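PDB 4XGO: anopheles Plasmodium-responsive Leucine-rich repeat protein 1B from Anopheles gambiae, which probably takes part in the mosquito's response to Plasmodium by binding partner proteins such as LRIM1, its leucine-rich repeat domain forming the piece described here. Local coordinates for residues Lys6-His9 with Phe13-Ser16; Ala196-Tyr201 with Val205-Ser210. All coordinates share one frame; numbering follows the deposited sequence.

Contact 1. Residues Lys6-His9 with Phe13-Ser16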
ATOM      1  N   LYS A   6      -7.442 -14.105  -8.236  1.00 40.59           N
ATOM      2  CA  LYS A   6      -8.530 -13.649  -9.121  1.00 39.88           C
ATOM      3  C   LYS A   6      -9.774 -13.251  -8.317  1.00 36.82           C
ATOM      4  O   LYS A   6     -10.087 -13.877  -7.298  1.00 39.48           O
ATOM      5  CB  LYS A   6      -8.897 -14.732 -10.138  1.00 41.12           C
ATOM      6  CG  LYS A   6      -9.614 -14.198 -11.369  1.00 40.81           C
ATOM      7  N   SER A   7     -10.490 -12.235  -8.801  1.00 33.64           N
ATOM      8  CA  SER A   7     -11.632 -11.671  -8.062  1.00 30.58           C
ATOM      9  C   SER A   7     -12.887 -12.515  -8.208  1.00 28.65           C
ATOM     10  O   SER A   7     -13.075 -13.185  -9.224  1.00 30.31           O
ATOM     11  CB  SER A   7     -11.908 -10.216  -8.469  1.00 32.34           C
ATOM     12  OG  SER A   7     -12.704 -10.123  -9.635  1.00 34.34           O
ATOM     13  N   MET A   8     -13.736 -12.469  -7.189  1.00 24.08           N
ATOM     14  CA  MET A   8     -14.940 -13.301  -7.138  1.00 22.90           C
ATOM     15  C   MET A   8     -16.186 -12.460  -6.921  1.00 21.74           C
ATOM     16  O   MET A   8     -16.122 -11.345  -6.388  1.00 19.23           O
ATOM     17  CB  MET A   8     -14.821 -14.365  -6.047  1.00 23.06           C
ATOM     18  CG  MET A   8     -14.951 -13.882  -4.607  1.00 23.49           C
ATOM     19  SD  MET A   8     -15.050 -15.227  -3.391  1.00 25.58           S
ATOM     20  CE  MET A   8     -16.796 -15.534  -3.382  1.00 26.12           C
ATOM     21  N   HIS A   9     -17.316 -12.993  -7.388  1.00 21.09           N
ATOM     22  CA  HIS A   9     -18.633 -12.425  -7.116  1.00 21.10           C
ATOM     23  C   HIS A   9     -19.214 -13.210  -5.940  1.00 19.62           C
ATOM     24  O   HIS A   9     -19.175 -14.456  -5.942  1.00 20.20           O
ATOM     25  CB  HIS A   9     -19.570 -12.578  -8.339  1.00 22.61           C
ATOM     26  CG  HIS A   9     -19.331 -11.577  -9.432  1.00 24.14           C
ATOM     27  ND1 HIS A   9     -20.363 -11.029 -10.168  1.00 26.07           N
ATOM     28  CD2 HIS A   9     -18.192 -11.025  -9.917  1.00 24.72           C
ATOM     29  CE1 HIS A   9     -19.868 -10.181 -11.054  1.00 25.97           C
ATOM     30  NE2 HIS A   9     -18.552 -10.166 -10.927  1.00 25.36           N
ATOM     31  N   PHE A  13     -24.919 -18.763  -4.571  1.00 22.67           N
ATOM     32  CA  PHE A  13     -24.177 -19.953  -4.964  1.00 23.14           C
ATOM     33  C   PHE A  13     -22.750 -19.922  -4.392  1.00 21.49           C
ATOM     34  O   PHE A  13     -22.339 -20.850  -3.699  1.00 20.57           O
ATOM     35  CB  PHE A  13     -24.130 -20.113  -6.483  1.00 24.82           C
ATOM     36  CG  PHE A  13     -23.369 -21.331  -6.947  1.00 26.85           C
ATOM     37  CD1 PHE A  13     -24.015 -22.568  -7.033  1.00 29.14           C
ATOM     38  CD2 PHE A  13     -22.010 -21.255  -7.290  1.00 28.01           C
ATOM     39  CE1 PHE A  13     -23.331 -23.699  -7.452  1.00 29.52           C
ATOM     40  CE2 PHE A  13     -21.327 -22.392  -7.708  1.00 29.17           C
ATOM     41  CZ  PHE A  13     -22.000 -23.617  -7.781  1.00 28.56           C
ATOM     42  N   THR A  14     -22.008 -18.850  -4.639  1.00 20.13           N
ATOM     43  CA  THR A  14     -20.624 -18.849  -4.199  1.00 19.10           C
ATOM     44  C   THR A  14     -20.533 -18.826  -2.669  1.00 18.90           C
ATOM     45  O   THR A  14     -19.619 -19.448  -2.087  1.00 19.14           O
ATOM     46  CB  THR A  14     -19.798 -17.713  -4.823  1.00 18.62           C
ATOM     47  OG1 THR A  14     -20.350 -16.445  -4.449  1.00 18.31           O
ATOM     48  CG2 THR A  14     -19.788 -17.834  -6.342  1.00 18.98           C
ATOM     49  N   LEU A  15     -21.463 -18.138  -2.003  1.00 18.87           N
ATOM     50  CA  LEU A  15     -21.466 -18.157  -0.546  1.00 19.25           C
ATOM     51  C   LEU A  15     -21.828 -19.554  -0.017  1.00 19.70           C
ATOM     52  O   LEU A  15     -21.235 -20.026   0.958  1.00 19.12           O
ATOM     53  CB  LEU A  15     -22.364 -17.066   0.044  1.00 20.08           C
ATOM     54  CG  LEU A  15     -22.417 -17.027   1.583  1.00 20.99           C
ATOM     55  CD1 LEU A  15     -21.035 -16.885   2.206  1.00 20.90           C
ATOM     56  CD2 LEU A  15     -23.342 -15.937   2.111  1.00 22.23           C
ATOM     57  N   SER A  16     -22.775 -20.230  -0.679  1.00 20.43           N
ATOM     58  CA  SER A  16     -23.141 -21.600  -0.296  0.50 21.08           C
ATOM     59  C   SER A  16     -21.929 -22.523  -0.389  1.00 20.75           C
ATOM     60  O   SER A  16     -21.670 -23.318   0.534  1.00 21.49           O
ATOM     61  CB  SER A  16     -24.273 -22.139  -1.181  0.50 21.65           C
ATOM     62  OG  SER A  16     -24.702 -23.423  -0.746  0.50 22.01           O
TER
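Thr-14 OG1 is the polar centre of this contact: it gives its proton to the backbone oxygen His-9 O, 2.8 Å away, and takes a second hydrogen bond from the backbone N of Thr-11, between the two segments. One hydroxyl thus acts as donor and acceptor at once, tying the first turn of helix 12-23 back to strand 8-10 and to the connection at Thr-11. Its donor bond lies in the carbonyl plane, on a lone pair of His-9 O, with a C=O...OG1 angle of 135°. The threonine torsion makes this possible, for chi1 of 61° sets OG1 between the backbone N and the carbonyl carbon. The methyl is drawn in as well, since Thr-14 CG2 lies 3.5 Å from His-9 O, so that hydroxyl and methyl both border the same carbonyl. From the strand, Met-8 adds a marginal van der Waals contact. Its chain runs extended to the sulfur and then bends at chi3 (-87°), which carries the methyl CE to 3.8 Å from Thr-14 OG1, with Thr-14 CB only slightly farther. The two side chains pass alongside each other in opposite directions. His-9 contributes through its main chain. The joint lies at the surface, where strand 8-10 gives way to helix 12-23 at the N-terminal end of the solenoid. There Met-8 and His-9 pair in a parallel beta ladder with a strand of the second subunit, and Met-8 packs on Ile-35 of that chain. Leu-15 of the helix rests on Ala-42, also of the second subunit, so strand and helix alike face the dimer interface.

Contact 2. Residues Ala196-Tyr201 with Val205-Ser210. Unlike the reference sequence in segment 205-210: Val-205 (reference Thr).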
ATOM      1  N   ALA A 196      20.969 -13.833 -25.357  1.00 21.69           N
ATOM      2  CA  ALA A 196      21.348 -15.141 -25.911  1.00 22.26           C
ATOM      3  C   ALA A 196      20.527 -16.271 -25.298  1.00 22.39           C
ATOM      4  O   ALA A 196      20.288 -17.289 -25.934  1.00 22.47           O
ATOM      5  CB  ALA A 196      22.845 -15.391 -25.729  1.00 23.40           C
ATOM      6  N   TRP A 197      20.090 -16.058 -24.057  1.00 21.65           N
ATOM      7  CA  TRP A 197      19.263 -17.002 -23.317  1.00 21.59           C
ATOM      8  C   TRP A 197      17.903 -17.269 -23.989  1.00 21.20           C
ATOM      9  O   TRP A 197      17.296 -18.303 -23.725  1.00 20.99           O
ATOM     10  CB  TRP A 197      19.108 -16.519 -21.849  1.00 21.20           C
ATOM     11  CG  TRP A 197      18.647 -15.103 -21.745  1.00 20.79           C
ATOM     12  CD1 TRP A 197      19.421 -13.972 -21.615  1.00 20.48           C
ATOM     13  CD2 TRP A 197      17.292 -14.650 -21.822  1.00 20.01           C
ATOM     14  NE1 TRP A 197      18.616 -12.846 -21.594  1.00 19.98           N
ATOM     15  CE2 TRP A 197      17.313 -13.236 -21.720  1.00 19.87           C
ATOM     16  CE3 TRP A 197      16.062 -15.297 -21.958  1.00 20.42           C
ATOM     17  CZ2 TRP A 197      16.156 -12.475 -21.755  1.00 19.38           C
ATOM     18  CZ3 TRP A 197      14.904 -14.521 -21.997  1.00 19.67           C
ATOM     19  CH2 TRP A 197      14.969 -13.134 -21.896  1.00 19.28           C
ATOM     20  N   LEU A 198      17.429 -16.364 -24.859  1.00 20.95           N
ATOM     21  CA  LEU A 198      16.171 -16.576 -25.601  1.00 21.33           C
ATOM     22  C   LEU A 198      16.160 -17.850 -26.423  1.00 22.52           C
ATOM     23  O   LEU A 198      15.095 -18.431 -26.661  1.00 22.26           O
ATOM     24  CB  LEU A 198      15.842 -15.397 -26.527  1.00 21.59           C
ATOM     25  CG  LEU A 198      15.333 -14.111 -25.884  1.00 21.48           C
ATOM     26  CD1 LEU A 198      15.299 -12.991 -26.915  1.00 22.22           C
ATOM     27  CD2 LEU A 198      13.950 -14.329 -25.289  1.00 21.74           C
ATOM     28  N   LEU A 199      17.336 -18.272 -26.874  1.00 24.11           N
ATOM     29  CA  LEU A 199      17.470 -19.513 -27.647  1.00 25.43           C
ATOM     30  C   LEU A 199      16.961 -20.767 -26.926  1.00 25.63           C
ATOM     31  O   LEU A 199      16.646 -21.771 -27.579  1.00 27.08           O
ATOM     32  CB  LEU A 199      18.934 -19.712 -28.063  1.00 26.59           C
ATOM     33  CG  LEU A 199      19.428 -18.753 -29.150  1.00 26.77           C
ATOM     34  CD1 LEU A 199      20.948 -18.758 -29.205  1.00 27.75           C
ATOM     35  CD2 LEU A 199      18.851 -19.113 -30.509  1.00 27.15           C
ATOM     36  N   ASN A 200      16.885 -20.717 -25.593  1.00 24.76           N
ATOM     37  CA  ASN A 200      16.432 -21.856 -24.785  1.00 25.08           C
ATOM     38  C   ASN A 200      14.916 -21.904 -24.532  1.00 23.90           C
ATOM     39  O   ASN A 200      14.435 -22.824 -23.841  1.00 23.82           O
ATOM     40  CB  ASN A 200      17.156 -21.863 -23.439  1.00 25.73           C
ATOM     41  CG  ASN A 200      18.656 -22.020 -23.572  1.00 27.62           C
ATOM     42  OD1 ASN A 200      19.159 -22.578 -24.544  1.00 28.59           O
ATOM     43  ND2 ASN A 200      19.380 -21.530 -22.577  1.00 28.86           N
ATOM     44  N   TYR A 201      14.178 -20.940 -25.102  1.00 22.38           N
ATOM     45  CA  TYR A 201      12.728 -20.807 -24.896  1.00 21.47           C
ATOM     46  C   TYR A 201      11.971 -20.669 -26.224  1.00 21.93           C
ATOM     47  O   TYR A 201      11.418 -19.604 -26.542  1.00 21.12           O
ATOM     48  CB  TYR A 201      12.452 -19.633 -23.941  1.00 20.08           C
ATOM     49  CG  TYR A 201      13.299 -19.759 -22.718  1.00 19.44           C
ATOM     50  CD1 TYR A 201      13.034 -20.745 -21.781  1.00 19.78           C
ATOM     51  CD2 TYR A 201      14.415 -18.968 -22.535  1.00 19.48           C
ATOM     52  CE1 TYR A 201      13.831 -20.911 -20.666  1.00 19.54           C
ATOM     53  CE2 TYR A 201      15.227 -19.125 -21.422  1.00 19.68           C
ATOM     54  CZ  TYR A 201      14.934 -20.107 -20.494  1.00 19.26           C
ATOM     55  OH  TYR A 201      15.735 -20.293 -19.388  1.00 19.18           O
ATOM     56  N   VAL A 205       5.513 -16.902 -26.607  1.00 17.19           N
ATOM     57  CA  VAL A 205       4.485 -16.161 -27.324  1.00 17.25           C
ATOM     58  C   VAL A 205       4.550 -14.664 -27.010  1.00 16.77           C
ATOM     59  O   VAL A 205       4.417 -13.825 -27.910  1.00 16.38           O
ATOM     60  CB  VAL A 205       3.085 -16.728 -26.991  1.00 17.61           C
ATOM     61  CG1 VAL A 205       1.988 -15.906 -27.661  1.00 17.74           C
ATOM     62  CG2 VAL A 205       3.011 -18.182 -27.433  1.00 18.42           C
ATOM     63  N   ASP A 206       4.750 -14.334 -25.733  1.00 17.05           N
ATOM     64  CA  ASP A 206       4.805 -12.941 -25.285  0.50 16.47           C
ATOM     65  C   ASP A 206       6.048 -12.755 -24.422  1.00 16.45           C
ATOM     66  O   ASP A 206       6.240 -13.446 -23.412  1.00 15.70           O
ATOM     67  CB  ASP A 206       3.552 -12.562 -24.493  0.50 16.40           C
ATOM     68  CG  ASP A 206       2.265 -12.855 -25.247  0.50 16.76           C
ATOM     69  OD1 ASP A 206       2.074 -12.324 -26.359  0.50 16.52           O
ATOM     70  OD2 ASP A 206       1.440 -13.637 -24.722  0.50 17.51           O
ATOM     71  N   VAL A 207       6.906 -11.836 -24.831  1.00 15.77           N
ATOM     72  CA  VAL A 207       8.114 -11.532 -24.067  1.00 16.04           C
ATOM     73  C   VAL A 207       8.231 -10.033 -23.869  1.00 14.71           C
ATOM     74  O   VAL A 207       8.192  -9.260 -24.833  1.00 14.76           O
ATOM     75  CB  VAL A 207       9.401 -12.156 -24.687  1.00 17.85           C
ATOM     76  CG1 VAL A 207       9.640 -11.689 -26.097  1.00 19.02           C
ATOM     77  CG2 VAL A 207      10.610 -11.843 -23.826  1.00 18.58           C
ATOM     78  N   ASP A 208       8.331  -9.620 -22.604  1.00 13.56           N
ATOM     79  CA  ASP A 208       8.513  -8.215 -22.260  1.00 12.88           C
ATOM     80  C   ASP A 208       9.916  -7.993 -21.663  1.00 12.44           C
ATOM     81  O   ASP A 208      10.242  -8.496 -20.576  1.00 11.80           O
ATOM     82  CB  ASP A 208       7.406  -7.747 -21.313  1.00 12.79           C
ATOM     83  CG  ASP A 208       7.347  -6.237 -21.155  1.00 13.15           C
ATOM     84  OD1 ASP A 208       8.308  -5.520 -21.476  1.00 12.38           O
ATOM     85  OD2 ASP A 208       6.300  -5.747 -20.686  1.00 14.34           O
ATOM     86  N   LEU A 209      10.742  -7.268 -22.423  1.00 12.37           N
ATOM     87  CA  LEU A 209      12.090  -6.898 -22.034  1.00 12.64           C
ATOM     88  C   LEU A 209      12.256  -5.397 -21.902  1.00 12.32           C
ATOM     89  O   LEU A 209      13.389  -4.882 -21.905  1.00 12.02           O
ATOM     90  CB  LEU A 209      13.099  -7.435 -23.063  1.00 13.62           C
ATOM     91  CG  LEU A 209      13.101  -8.945 -23.307  1.00 14.60           C
ATOM     92  CD1 LEU A 209      14.043  -9.333 -24.440  1.00 15.54           C
ATOM     93  CD2 LEU A 209      13.444  -9.721 -22.066  1.00 15.56           C
ATOM     94  N   SER A 210      11.146  -4.680 -21.771  1.00 11.94           N
ATOM     95  CA  SER A 210      11.194  -3.233 -21.675  0.50 11.89           C
ATOM     96  C   SER A 210      11.873  -2.817 -20.370  1.00 11.98           C
ATOM     97  O   SER A 210      11.928  -3.598 -19.415  1.00 11.22           O
ATOM     98  CB  SER A 210       9.801  -2.603 -21.817  0.50 12.00           C
ATOM     99  OG  SER A 210       9.030  -2.723 -20.638  0.50 12.32           O
TER
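Trp-197 and Leu-209 meet where the six-membered end of the indole reaches the methyl CD2 of the leucine, 3.7 Å from Trp-197 CH2. The methyl comes in at the edge of the ring, in its plane, and also borders Trp-197 CZ2 at 3.9 Å. Two torsions put the indole there: chi1 of 52° tucks CG over its own main chain, and chi2 of -94° turns the ring across the CA-CB-CG plane. In Leu-209 the branch CD1 continues the chain (chi2 174°), and the other branch, CD2, turns to the indole edge. Leu-198 serves as a bridge. Its CG sits 3.9 Å above one face of the Trp-197 indole, displaced to the ring's margin, while its side branch CD2 makes a loose contact with Val-207 CG2 at 4.4 Å. Edge and face of one tryptophan are therefore met by leucines from the two different segments. The 3-10 segment 196-200 lies on the convex side of the solenoid and strand 206-208, next along the chain, on the concave side; Val-207 and Leu-209 occupy alternate, inward-pointing positions of the leucine-rich repeat motif. Between them, outward-pointing Asp-208 closes an Asx turn, its OD1 accepting from Ser-210 N at 3.0 Å. Trp-197 NE1 binds the backbone oxygen of Asp-194. Leu-209 O, likewise, receives the amides of Asn-212 and Asn-236, the asparagine ladder of such repeats. The side-chain contacts between the two segments are thus apolar, resting on dispersion and exclusion of water, while the polar groups named here find their partners outside them.

How the contacts relate
Contact 1 and contact 2 follow each other along the chain without interlocking: their centres stand 36 Å apart, and their nearest atoms about 17 Å. They show two kinds of local contact in one solenoid. Contact 1 is a polar joint at the N-terminal end, where a second subunit lies close; its centre is about 27 Å from the centre of the chain. Contact 2 is hydrophobic, its side chains buried in the interior, and no other chain of the assembly touches it; its centre is about 11 Å from the centre of the chain. Neither contact includes a residue of a known binding site. A bound NAG lies about 13 Å from the side chain of Val-207.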